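Local atomic coordinates of vivid PAS protein VVD (Neurospora crassa, PDB entry 3D72), a protein that senses blue light through a flavin-binding LOV domain of the PAS family and, on light activation, forms a rapidly exchanging dimer in Neurospora crassa. Residues I17-R22 with T129-R134; D11-L16 with V32-A37; L38-L43 with Y142-Q147. The protein carries 1 engineered substitution. All blocks are in the same frame, centred on the assembly; numbering follows the deposited sequence.

Contact 1. Residues I17-R22 with T129-R134; sequences IQIMNR and TMIPVR. With FAD (flavin-adenine dinucleotide), chain C.
Helix 17-21 runs across strand 129-134 at 116° between their N-to-C directions, the short axes coming within 9.1 Å, and the nearest CA atoms are those of Ile19 and Val133. Ile19 does the apolar work. Its CG1 lies 4.0 Å from CG2 of Ile131, and the Ile19 and Val133 side chains cross at about a right angle, Ile19 CD1 4.1 Å from Val133 CG2. Arg22, three residues on from Ile19, has CG between the backbone N and the carbonyl carbon (chi1 69°), and the chain then runs extended to NE, which lays it across Ile131, with Arg22 NH2 4.0 Å from Ile131 CD1. Ile19 O lies in the guanidinium plane, 2.9 Å from Arg22 NH1, which comes from above the carbonyl plane; Arg22 N meets the oxygen from its other face, while NE makes a salt bridge with Glu109. This is the N-terminal cap of VVD, packed on the face of the PAS sheet turned away from the flavin. The strand serves both sides: Met130, next to Ile131, sends its side chain the other way, placing SD 3.2 Å from C9 of the FAD ring system. At the far end Gln18, extended beyond CG, reaches the edge of the strand at Arg134, whose NH1 bonds to Gly138 O. On the side toward the second subunit, Asn21 ND2 bonds to Ile17 O and to Val32 O of that subunit.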
loop_
_atom_site.group_PDB
_atom_site.type_symbol
_atom_site.label_atom_id
_atom_site.label_comp_id
_atom_site.label_asym_id
_atom_site.label_seq_id
_atom_site.Cartn_x
_atom_site.Cartn_y
_atom_site.Cartn_z
ATOM N N ILE A 17 -0.879 2.344 -1.971
ATOM C CA ILE A 17 -2.124 1.633 -1.694
ATOM C C ILE A 17 -3.223 2.217 -2.577
ATOM O O ILE A 17 -4.023 1.490 -3.161
ATOM C CB ILE A 17 -2.503 1.758 -0.195
ATOM C CG1 ILE A 17 -1.517 0.938 0.643
ATOM C CG2 ILE A 17 -3.931 1.277 0.044
ATOM C CD1 ILE A 17 -1.585 1.229 2.134
ATOM N N GLN A 18 -3.248 3.538 -2.695
ATOM C CA GLN A 18 -4.250 4.195 -3.522
ATOM C C GLN A 18 -4.151 3.708 -4.967
ATOM O O GLN A 18 -5.168 3.421 -5.612
ATOM C CB GLN A 18 -4.041 5.705 -3.477
ATOM C CG GLN A 18 -4.963 6.482 -4.388
ATOM C CD GLN A 18 -4.628 7.956 -4.417
ATOM O OE1 GLN A 18 -4.262 8.543 -3.390
ATOM N NE2 GLN A 18 -4.767 8.569 -5.590
ATOM N N ILE A 19 -2.923 3.617 -5.471
ATOM C CA ILE A 19 -2.707 3.173 -6.843
ATOM C C ILE A 19 -3.158 1.730 -7.041
ATOM O O ILE A 19 -3.884 1.434 -7.991
ATOM C CB ILE A 19 -1.224 3.327 -7.253
ATOM C CG1 ILE A 19 -0.894 4.817 -7.388
ATOM C CG2 ILE A 19 -0.954 2.584 -8.570
ATOM C CD1 ILE A 19 0.573 5.127 -7.560
ATOM N N MET A 20 -2.756 0.835 -6.143
ATOM C CA MET A 20 -3.156 -0.566 -6.283
ATOM C C MET A 20 -4.658 -0.793 -6.117
ATOM O O MET A 20 -5.190 -1.793 -6.592
ATOM C CB MET A 20 -2.391 -1.441 -5.292
ATOM C CG MET A 20 -0.916 -1.602 -5.649
ATOM S SD MET A 20 -0.062 -2.733 -4.541
ATOM C CE MET A 20 0.418 -1.564 -3.214
ATOM N N ASN A 21 -5.339 0.130 -5.449
ATOM C CA ASN A 21 -6.782 0.016 -5.221
ATOM C C ASN A 21 -7.623 0.850 -6.195
ATOM O O ASN A 21 -8.852 0.841 -6.104
ATOM C CB ASN A 21 -7.124 0.461 -3.792
ATOM C CG ASN A 21 -6.847 -0.610 -2.752
ATOM O OD1 ASN A 21 -7.724 -1.407 -2.416
ATOM N ND2 ASN A 21 -5.631 -0.631 -2.233
ATOM N N ARG A 22 -6.988 1.555 -7.129
ATOM C CA ARG A 22 -7.745 2.404 -8.055
ATOM C C ARG A 22 -8.738 1.600 -8.891
ATOM O O ARG A 22 -8.396 0.570 -9.460
ATOM C CB ARG A 22 -6.797 3.242 -8.932
ATOM C CG ARG A 22 -5.977 2.499 -9.966
ATOM C CD ARG A 22 -4.882 3.419 -10.503
ATOM N NE ARG A 22 -4.280 2.933 -11.740
ATOM C CZ ARG A 22 -3.545 1.832 -11.844
ATOM N NH1 ARG A 22 -3.301 1.075 -10.780
ATOM N NH2 ARG A 22 -3.058 1.484 -13.027
ATOM N N THR A 129 6.199 4.183 -16.028
ATOM C CA THR A 129 4.761 4.215 -15.818
ATOM C C THR A 129 4.474 5.389 -14.885
ATOM O O THR A 129 5.111 5.508 -13.847
ATOM C CB THR A 129 4.246 2.937 -15.132
ATOM O OG1 THR A 129 4.654 1.788 -15.886
ATOM C CG2 THR A 129 2.720 2.965 -15.047
ATOM N N MET A 130 3.546 6.262 -15.260
ATOM C CA MET A 130 3.192 7.409 -14.410
ATOM C C MET A 130 1.706 7.363 -14.105
ATOM O O MET A 130 0.877 7.257 -15.014
ATOM C CB MET A 130 3.542 8.718 -15.113
ATOM C CG MET A 130 5.034 8.974 -15.225
ATOM S SD MET A 130 5.432 10.323 -16.356
ATOM C CE MET A 130 5.144 9.577 -17.946
ATOM N N ILE A 131 1.374 7.445 -12.818
ATOM C CA ILE A 131 -0.009 7.380 -12.367
ATOM C C ILE A 131 -0.326 8.588 -11.496
ATOM O O ILE A 131 0.380 8.833 -10.519
ATOM C CB ILE A 131 -0.240 6.116 -11.499
ATOM C CG1 ILE A 131 0.269 4.865 -12.233
ATOM C CG2 ILE A 131 -1.712 5.976 -11.161
ATOM C CD1 ILE A 131 -0.500 4.532 -13.491
ATOM N N PRO A 132 -1.372 9.367 -11.844
ATOM C CA PRO A 132 -1.692 10.529 -11.008
ATOM C C PRO A 132 -2.181 10.075 -9.643
ATOM O O PRO A 132 -2.839 9.042 -9.523
ATOM C CB PRO A 132 -2.784 11.236 -11.798
ATOM C CG PRO A 132 -3.489 10.103 -12.459
ATOM C CD PRO A 132 -2.341 9.243 -12.945
ATOM N N VAL A 133 -1.876 10.883 -8.633
ATOM C CA VAL A 133 -2.210 10.593 -7.248
ATOM C C VAL A 133 -3.004 11.710 -6.558
ATOM O O VAL A 133 -2.680 12.894 -6.692
ATOM C CB VAL A 133 -0.892 10.334 -6.463
ATOM C CG1 VAL A 133 -1.172 10.094 -5.000
ATOM C CG2 VAL A 133 -0.170 9.138 -7.072
ATOM N N ARG A 134 -4.048 11.326 -5.828
ATOM C CA ARG A 134 -4.871 12.290 -5.100
ATOM C C ARG A 134 -4.318 12.474 -3.694
ATOM O O ARG A 134 -3.923 11.501 -3.053
ATOM C CB ARG A 134 -6.310 11.777 -4.984
ATOM C CG ARG A 134 -6.980 11.453 -6.300
ATOM C CD ARG A 134 -8.325 10.765 -6.057
ATOM N NE ARG A 134 -8.951 10.331 -7.302
ATOM C CZ ARG A 134 -9.452 11.167 -8.197
ATOM N NH1 ARG A 134 -9.397 12.470 -7.975
ATOM N NH2 ARG A 134 -9.999 10.708 -9.313
HETATM P PA FAD C . 8.524 19.258 -23.611
HETATM O O1A FAD C . 9.780 19.794 -23.017
HETATM O O2A FAD C . 7.457 20.228 -23.952
HETATM O O5B FAD C . 8.916 18.403 -24.889
HETATM C C5B FAD C . 7.953 17.749 -25.739
HETATM C C4B FAD C . 8.691 17.271 -26.986
HETATM O O4B FAD C . 7.706 16.682 -27.855
HETATM C C3B FAD C . 9.417 18.373 -27.786
HETATM O O3B FAD C . 10.776 18.116 -28.030
HETATM C C2B FAD C . 8.609 18.540 -29.067
HETATM O O2B FAD C . 9.316 18.791 -30.254
HETATM C C1B FAD C . 7.722 17.294 -29.151
HETATM N N9A FAD C . 6.336 17.569 -29.482
HETATM C C8A FAD C . 5.443 18.337 -28.789
HETATM N N7A FAD C . 4.254 18.416 -29.339
HETATM C C5A FAD C . 4.382 17.664 -30.495
HETATM C C6A FAD C . 3.441 17.344 -31.538
HETATM N N6A FAD C . 2.190 17.813 -31.526
HETATM N N1A FAD C . 3.867 16.558 -32.568
HETATM C C2A FAD C . 5.148 16.101 -32.552
HETATM N N3A FAD C . 6.111 16.325 -31.627
HETATM C C4A FAD C . 5.632 17.150 -30.598
HETATM N N1 FAD C . 11.096 11.288 -17.996
HETATM C C2 FAD C . 12.193 10.515 -18.198
HETATM O O2 FAD C . 12.902 10.618 -19.216
HETATM N N3 FAD C . 12.541 9.547 -17.243
HETATM C C4 FAD C . 11.853 9.316 -16.050
HETATM O O4 FAD C . 12.242 8.418 -15.268
HETATM C C4X FAD C . 10.708 10.115 -15.854
HETATM N N5 FAD C . 9.965 9.953 -14.669
HETATM C C5X FAD C . 8.851 10.756 -14.493
HETATM C C6 FAD C . 8.083 10.607 -13.298
HETATM C C7 FAD C . 6.986 11.394 -13.041
HETATM C C7M FAD C . 6.218 11.135 -11.737
HETATM C C8 FAD C . 6.612 12.420 -13.943
HETATM C C8M FAD C . 5.430 13.338 -13.707
HETATM C C9 FAD C . 7.369 12.584 -15.160
HETATM C C9A FAD C . 8.484 11.780 -15.450
HETATM N N10 FAD C . 9.269 11.908 -16.668
HETATM C C10 FAD C . 10.385 11.117 -16.830
HETATM C "C1'" FAD C . 8.923 12.876 -17.745
HETATM C "C2'" FAD C . 9.399 14.307 -17.691
HETATM O "O2'" FAD C . 9.362 14.752 -16.330
HETATM C "C3'" FAD C . 8.495 15.129 -18.641
HETATM O "O3'" FAD C . 7.148 15.038 -18.179
HETATM C "C4'" FAD C . 8.551 14.619 -20.120
HETATM O "O4'" FAD C . 9.854 14.822 -20.634
HETATM C "C5'" FAD C . 7.523 15.309 -21.032
HETATM O "O5'" FAD C . 7.288 16.669 -20.631
HETATM P P FAD C . 8.239 17.868 -21.051
HETATM O O1P FAD C . 7.900 18.978 -20.157
HETATM O O2P FAD C . 9.658 17.436 -21.046
HETATM O O3P FAD C . 7.850 18.280 -22.552
#

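Contact 2. Residues D11-L16 with V32-A37; sequences DIMGYL and VDTSVA. Engineered in segment 32-37: Val36 (natural residue Cys).
With CG anti to the carbonyl carbon (chi1 -74°), Leu16 spreads its two methyls over the loop, and Thr34, whose OG1 sits between the backbone N and the carbonyl carbon (chi1 64°), leaving CG2 anti to that carbon, offers that methyl in return. Leu16 CD1 lies 3.5 Å from Thr34 CG2, the side chains crossing at about a right angle, and also packs on the peptide between Asp33 and Thr34. The other branch, Leu16 CD2, meets CG2 of Val32 at 3.8 Å. Thr34 CG2 is shared: Ile12 CG2 and Met13 CG each approach it to 4.0 Å. Asp11 caps the helix, its OD1 accepting from Gly14 N at 3.0 Å from above the carboxylate plane. On the loop, Asp33 OD1 takes two bonds, from Ser35 N and from Ser35 OG, the latter 2.7 Å long. Val36, engineered in place of the natural cysteine, is last in the turn, its N bonded weakly to Asp33 O. Leu16 continues onto Met144 and Phe146 of the sheet, while Asp11 and Met13 pack against the second subunit. Here an N-capped helix meets an Asx turn within a type I beta turn, packing helix 12-21 against the loop that leads into strand 38-42.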
loop_
_atom_site.group_PDB
_atom_site.type_symbol
_atom_site.label_atom_id
_atom_site.label_comp_id
_atom_site.label_asym_id
_atom_site.label_seq_id
_atom_site.Cartn_x
_atom_site.Cartn_y
_atom_site.Cartn_z
ATOM N N ASP A 11 3.344 10.827 1.887
ATOM C CA ASP A 11 2.626 9.583 2.166
ATOM C C ASP A 11 2.794 8.579 1.028
ATOM O O ASP A 11 1.809 8.157 0.412
ATOM C CB ASP A 11 1.132 9.854 2.378
ATOM C CG ASP A 11 0.409 8.667 3.001
ATOM O OD1 ASP A 11 1.079 7.659 3.329
ATOM O OD2 ASP A 11 -0.826 8.751 3.168
ATOM N N ILE A 12 4.037 8.183 0.775
ATOM C CA ILE A 12 4.329 7.239 -0.290
ATOM C C ILE A 12 3.572 5.925 -0.114
ATOM O O ILE A 12 3.032 5.395 -1.087
ATOM C CB ILE A 12 5.846 6.960 -0.389
ATOM C CG1 ILE A 12 6.600 8.276 -0.626
ATOM C CG2 ILE A 12 6.124 5.955 -1.512
ATOM C CD1 ILE A 12 6.117 9.074 -1.833
ATOM N N MET A 13 3.511 5.396 1.107
ATOM C CA MET A 13 2.777 4.137 1.308
ATOM C C MET A 13 1.295 4.290 0.993
ATOM O O MET A 13 0.704 3.443 0.304
ATOM C CB MET A 13 2.943 3.624 2.740
ATOM C CG MET A 13 4.351 3.190 3.061
ATOM S SD MET A 13 4.412 2.173 4.554
ATOM C CE MET A 13 4.359 3.413 5.785
ATOM N N GLY A 14 0.693 5.372 1.489
ATOM C CA GLY A 14 -0.714 5.594 1.235
ATOM C C GLY A 14 -0.986 5.723 -0.249
ATOM O O GLY A 14 -2.004 5.231 -0.741
ATOM N N TYR A 15 -0.075 6.378 -0.963
ATOM C CA TYR A 15 -0.247 6.566 -2.395
ATOM C C TYR A 15 -0.088 5.262 -3.166
ATOM O O TYR A 15 -0.774 5.047 -4.163
ATOM C CB TYR A 15 0.723 7.626 -2.922
ATOM C CG TYR A 15 0.505 8.996 -2.308
ATOM C CD1 TYR A 15 -0.753 9.387 -1.837
ATOM C CD2 TYR A 15 1.554 9.908 -2.204
ATOM C CE1 TYR A 15 -0.959 10.655 -1.277
ATOM C CE2 TYR A 15 1.357 11.176 -1.650
ATOM C CZ TYR A 15 0.103 11.541 -1.190
ATOM O OH TYR A 15 -0.077 12.788 -0.635
ATOM N N LEU A 16 0.801 4.388 -2.704
ATOM C CA LEU A 16 0.975 3.094 -3.370
ATOM C C LEU A 16 -0.307 2.282 -3.173
ATOM O O LEU A 16 -0.779 1.620 -4.096
ATOM C CB LEU A 16 2.174 2.341 -2.794
ATOM C CG LEU A 16 3.548 2.883 -3.206
ATOM C CD1 LEU A 16 4.624 2.316 -2.291
ATOM C CD2 LEU A 16 3.836 2.508 -4.660
ATOM N N VAL A 32 3.041 -3.254 -6.147
ATOM C CA VAL A 32 4.200 -2.379 -6.038
ATOM C C VAL A 32 4.377 -1.996 -4.580
ATOM O O VAL A 32 3.412 -2.001 -3.819
ATOM C CB VAL A 32 4.026 -1.080 -6.866
ATOM C CG1 VAL A 32 4.252 -1.363 -8.349
ATOM C CG2 VAL A 32 2.639 -0.501 -6.641
ATOM N N ASP A 33 5.612 -1.705 -4.188
ATOM C CA ASP A 33 5.881 -1.282 -2.823
ATOM C C ASP A 33 7.010 -0.271 -2.841
ATOM O O ASP A 33 7.537 0.057 -3.904
ATOM C CB ASP A 33 6.211 -2.465 -1.889
ATOM C CG ASP A 33 7.423 -3.261 -2.333
ATOM O OD1 ASP A 33 8.277 -2.717 -3.061
ATOM O OD2 ASP A 33 7.530 -4.439 -1.928
ATOM N N THR A 34 7.371 0.229 -1.667
ATOM C CA THR A 34 8.408 1.240 -1.560
ATOM C C THR A 34 9.812 0.768 -1.900
ATOM O O THR A 34 10.747 1.575 -1.894
ATOM C CB THR A 34 8.440 1.844 -0.145
ATOM O OG1 THR A 34 8.794 0.823 0.796
ATOM C CG2 THR A 34 7.081 2.424 0.216
ATOM N N SER A 35 9.963 -0.522 -2.208
ATOM C CA SER A 35 11.268 -1.097 -2.540
ATOM C C SER A 35 11.641 -0.934 -4.014
ATOM O O SER A 35 12.807 -1.067 -4.381
ATOM C CB SER A 35 11.307 -2.590 -2.190
ATOM O OG SER A 35 10.839 -3.401 -3.256
ATOM N N VAL A 36 10.652 -0.650 -4.856
ATOM C CA VAL A 36 10.884 -0.486 -6.283
ATOM C C VAL A 36 11.425 0.898 -6.596
ATOM O O VAL A 36 11.453 1.765 -5.728
ATOM C CB VAL A 36 9.576 -0.676 -7.084
ATOM C CG1 VAL A 36 8.921 -1.988 -6.695
ATOM C CG2 VAL A 36 8.626 0.487 -6.831
ATOM N N ALA A 37 11.873 1.096 -7.831
ATOM C CA ALA A 37 12.370 2.409 -8.235
ATOM C C ALA A 37 11.150 3.286 -8.498
ATOM O O ALA A 37 10.329 2.993 -9.365
ATOM C CB ALA A 37 13.224 2.300 -9.497
#

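Contact 3. Residues L38-L43 with Y142-Q147; sequences LILCDL and YSMGFQ. With FAD (flavin-adenine dinucleotide), chain C.
Leu40 and Tyr142 meet on the face of the sheet that also carries Leu38 and Met144. From its CB, Leu40 puts CG anti to the backbone N (chi1 -171°), which leans the branch over the neighbouring strand. Leu40 CD1 touches Tyr142 CB at 3.7 Å and also reaches Met144 CE. Leu40 CD2 sits over one face of the Tyr142 ring, 4.1 Å from its centroid, in a CH-pi contact. With an alanine here both methyls are gone, and the Tyr142 ring would probably be freer to shift, with a gap opened beside Met144. The strands beneath are antiparallel, with Ile39-Gly145 and Cys41-Ser143 as hydrogen-bonded pairs, each closed by two backbone bonds; the one from Gly145 N to Ile39 O is 2.8 Å long. These pairs face the flavin. Ile39 CD1 lies 3.4 Å from FAD C6. Cys41 SG is 3.5 Å from the methyl FAD C7M, which Ser143 also touches. Gly145 leaves room for the ring, since a CB there would collide with C6. On the opposite face the Asp42 carboxylate, turned 56° from the Tyr142 ring, accepts from a water at OD2, while OD1 pairs with Arg141. The sheet divides the chemistry: mostly apolar groups, with Ser143 among them, meet the flavin's dimethylbenzene end on one face, Leu38, Leu40 and Met144 pack under helix 12-21 on the other, and charge enters at Asp42, where a salt bridge meets it.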
loop_
_atom_site.group_PDB
_atom_site.type_symbol
_atom_site.label_atom_id
_atom_site.label_comp_id
_atom_site.label_asym_id
_atom_site.label_seq_id
_atom_site.Cartn_x
_atom_site.Cartn_y
_atom_site.Cartn_z
ATOM N N LEU A 38 11.011 4.358 -7.734
ATOM C CA LEU A 38 9.864 5.231 -7.926
ATOM C C LEU A 38 10.199 6.642 -7.529
ATOM O O LEU A 38 11.157 6.877 -6.804
ATOM C CB LEU A 38 8.663 4.756 -7.097
ATOM C CG LEU A 38 8.718 4.790 -5.567
ATOM C CD1 LEU A 38 8.474 6.212 -5.056
ATOM C CD2 LEU A 38 7.645 3.855 -5.002
ATOM N N ILE A 39 9.411 7.572 -8.042
ATOM C CA ILE A 39 9.568 8.978 -7.682
ATOM C C ILE A 39 8.191 9.615 -7.608
ATOM O O ILE A 39 7.232 9.132 -8.204
ATOM C CB ILE A 39 10.456 9.766 -8.679
ATOM C CG1 ILE A 39 9.814 9.817 -10.064
ATOM C CG2 ILE A 39 11.828 9.124 -8.758
ATOM C CD1 ILE A 39 10.558 10.745 -11.021
ATOM N N LEU A 40 8.081 10.690 -6.840
ATOM C CA LEU A 40 6.821 11.402 -6.713
ATOM C C LEU A 40 7.114 12.834 -7.143
ATOM O O LEU A 40 8.108 13.418 -6.697
ATOM C CB LEU A 40 6.335 11.406 -5.260
ATOM C CG LEU A 40 4.907 11.944 -5.089
ATOM C CD1 LEU A 40 3.894 10.857 -5.467
ATOM C CD2 LEU A 40 4.694 12.367 -3.640
ATOM N N CYS A 41 6.278 13.370 -8.028
ATOM C CA CYS A 41 6.432 14.737 -8.515
ATOM C C CYS A 41 5.220 15.560 -8.124
ATOM O O CYS A 41 4.098 15.044 -8.058
ATOM C CB CYS A 41 6.611 14.757 -10.031
ATOM S SG CYS A 41 8.108 13.901 -10.584
ATOM N N ASP A 42 5.446 16.846 -7.869
ATOM C CA ASP A 42 4.368 17.741 -7.457
ATOM C C ASP A 42 3.758 18.449 -8.670
ATOM O O ASP A 42 4.379 19.310 -9.282
ATOM C CB ASP A 42 4.914 18.775 -6.475
ATOM C CG ASP A 42 3.819 19.479 -5.707
ATOM O OD1 ASP A 42 2.716 19.624 -6.257
ATOM O OD2 ASP A 42 4.067 19.905 -4.558
ATOM N N LEU A 43 2.530 18.081 -9.013
ATOM C CA LEU A 43 1.855 18.677 -10.153
ATOM C C LEU A 43 1.535 20.147 -9.962
ATOM O O LEU A 43 1.325 20.869 -10.940
ATOM C CB LEU A 43 0.554 17.927 -10.447
ATOM C CG LEU A 43 0.698 16.464 -10.866
ATOM C CD1 LEU A 43 -0.672 15.804 -10.922
ATOM C CD2 LEU A 43 1.393 16.390 -12.211
ATOM N N TYR A 142 -0.267 14.952 -7.064
ATOM C CA TYR A 142 1.040 14.409 -7.407
ATOM C C TYR A 142 0.954 13.395 -8.526
ATOM O O TYR A 142 -0.123 12.999 -8.948
ATOM C CB TYR A 142 1.653 13.691 -6.203
ATOM C CG TYR A 142 1.789 14.543 -4.976
ATOM C CD1 TYR A 142 0.921 14.399 -3.898
ATOM C CD2 TYR A 142 2.782 15.508 -4.902
ATOM C CE1 TYR A 142 1.042 15.209 -2.766
ATOM C CE2 TYR A 142 2.908 16.324 -3.781
ATOM C CZ TYR A 142 2.038 16.168 -2.725
ATOM O OH TYR A 142 2.152 16.999 -1.638
ATOM N N SER A 143 2.117 12.977 -8.995
ATOM C CA SER A 143 2.191 11.933 -10.005
ATOM C C SER A 143 3.260 10.989 -9.489
ATOM O O SER A 143 4.336 11.438 -9.076
ATOM C CB SER A 143 2.618 12.483 -11.366
ATOM O OG SER A 143 2.714 11.415 -12.306
ATOM N N MET A 144 2.965 9.689 -9.474
ATOM C CA MET A 144 3.951 8.716 -9.029
ATOM C C MET A 144 4.493 8.010 -10.262
ATOM O O MET A 144 3.726 7.512 -11.097
ATOM C CB MET A 144 3.352 7.678 -8.071
ATOM C CG MET A 144 4.404 6.679 -7.535
ATOM S SD MET A 144 3.938 5.712 -6.058
ATOM C CE MET A 144 3.823 7.062 -4.807
ATOM N N GLY A 145 5.814 8.007 -10.384
ATOM C CA GLY A 145 6.451 7.354 -11.511
ATOM C C GLY A 145 7.206 6.118 -11.074
ATOM O O GLY A 145 7.820 6.093 -10.016
ATOM N N PHE A 146 7.144 5.083 -11.908
ATOM C CA PHE A 146 7.813 3.815 -11.665
ATOM C C PHE A 146 8.791 3.626 -12.816
ATOM O O PHE A 146 8.406 3.769 -13.975
ATOM C CB PHE A 146 6.777 2.689 -11.661
ATOM C CG PHE A 146 5.746 2.832 -10.581
ATOM C CD1 PHE A 146 5.963 2.285 -9.322
ATOM C CD2 PHE A 146 4.569 3.535 -10.813
ATOM C CE1 PHE A 146 5.016 2.433 -8.305
ATOM C CE2 PHE A 146 3.612 3.690 -9.801
ATOM C CZ PHE A 146 3.839 3.136 -8.547
ATOM N N GLN A 147 10.048 3.341 -12.497
ATOM C CA GLN A 147 11.077 3.148 -13.523
ATOM C C GLN A 147 11.585 1.721 -13.548
ATOM O O GLN A 147 11.628 1.043 -12.527
ATOM C CB GLN A 147 12.267 4.078 -13.288
ATOM C CG GLN A 147 11.973 5.561 -13.412
ATOM C CD GLN A 147 11.211 6.117 -12.234
ATOM O OE1 GLN A 147 11.294 5.588 -11.130
ATOM N NE2 GLN A 147 10.477 7.200 -12.462
HETATM P PA FAD C . 8.524 19.258 -23.611
HETATM O O1A FAD C . 9.780 19.794 -23.017
HETATM O O2A FAD C . 7.457 20.228 -23.952
HETATM O O5B FAD C . 8.916 18.403 -24.889
HETATM C C5B FAD C . 7.953 17.749 -25.739
HETATM C C4B FAD C . 8.691 17.271 -26.986
HETATM O O4B FAD C . 7.706 16.682 -27.855
HETATM C C3B FAD C . 9.417 18.373 -27.786
HETATM O O3B FAD C . 10.776 18.116 -28.030
HETATM C C2B FAD C . 8.609 18.540 -29.067
HETATM O O2B FAD C . 9.316 18.791 -30.254
HETATM C C1B FAD C . 7.722 17.294 -29.151
HETATM N N9A FAD C . 6.336 17.569 -29.482
HETATM C C8A FAD C . 5.443 18.337 -28.789
HETATM N N7A FAD C . 4.254 18.416 -29.339
HETATM C C5A FAD C . 4.382 17.664 -30.495
HETATM C C6A FAD C . 3.441 17.344 -31.538
HETATM N N6A FAD C . 2.190 17.813 -31.526
HETATM N N1A FAD C . 3.867 16.558 -32.568
HETATM C C2A FAD C . 5.148 16.101 -32.552
HETATM N N3A FAD C . 6.111 16.325 -31.627
HETATM C C4A FAD C . 5.632 17.150 -30.598
HETATM N N1 FAD C . 11.096 11.288 -17.996
HETATM C C2 FAD C . 12.193 10.515 -18.198
HETATM O O2 FAD C . 12.902 10.618 -19.216
HETATM N N3 FAD C . 12.541 9.547 -17.243
HETATM C C4 FAD C . 11.853 9.316 -16.050
HETATM O O4 FAD C . 12.242 8.418 -15.268
HETATM C C4X FAD C . 10.708 10.115 -15.854
HETATM N N5 FAD C . 9.965 9.953 -14.669
HETATM C C5X FAD C . 8.851 10.756 -14.493
HETATM C C6 FAD C . 8.083 10.607 -13.298
HETATM C C7 FAD C . 6.986 11.394 -13.041
HETATM C C7M FAD C . 6.218 11.135 -11.737
HETATM C C8 FAD C . 6.612 12.420 -13.943
HETATM C C8M FAD C . 5.430 13.338 -13.707
HETATM C C9 FAD C . 7.369 12.584 -15.160
HETATM C C9A FAD C . 8.484 11.780 -15.450
HETATM N N10 FAD C . 9.269 11.908 -16.668
HETATM C C10 FAD C . 10.385 11.117 -16.830
HETATM C "C1'" FAD C . 8.923 12.876 -17.745
HETATM C "C2'" FAD C . 9.399 14.307 -17.691
HETATM O "O2'" FAD C . 9.362 14.752 -16.330
HETATM C "C3'" FAD C . 8.495 15.129 -18.641
HETATM O "O3'" FAD C . 7.148 15.038 -18.179
HETATM C "C4'" FAD C . 8.551 14.619 -20.120
HETATM O "O4'" FAD C . 9.854 14.822 -20.634
HETATM C "C5'" FAD C . 7.523 15.309 -21.032
HETATM O "O5'" FAD C . 7.288 16.669 -20.631
HETATM P P FAD C . 8.239 17.868 -21.051
HETATM O O1P FAD C . 7.900 18.978 -20.157
HETATM O O2P FAD C . 9.658 17.436 -21.046
HETATM O O3P FAD C . 7.850 18.280 -22.552
HETATM O O HOH W 1 4.792 18.951 -2.132
#

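How the contacts relate
The three contacts sit with their centres about 10 Å from one another, and together they run from the helix and loop lying on the sheet, through its strands, to the flavin on the other face. Helix 12-21 serves contacts 1 and 2. Strand 123-134 of contact 1 is the sheet neighbour of strand 140-146 in contact 3, to which it is joined by backbone bonds. Along the chain, contact 2 closes before contact 3 opens, whereas the segments of contact 1 alternate with those of each of the others. Met144 ties them together, touching Ile19, Leu16 and Tyr15. Contacts 1 and 3 touch FAD, contacts 1 and 2 the second subunit, so the flavin face and the subunit interface are joined through helix 12-21 and the sheet.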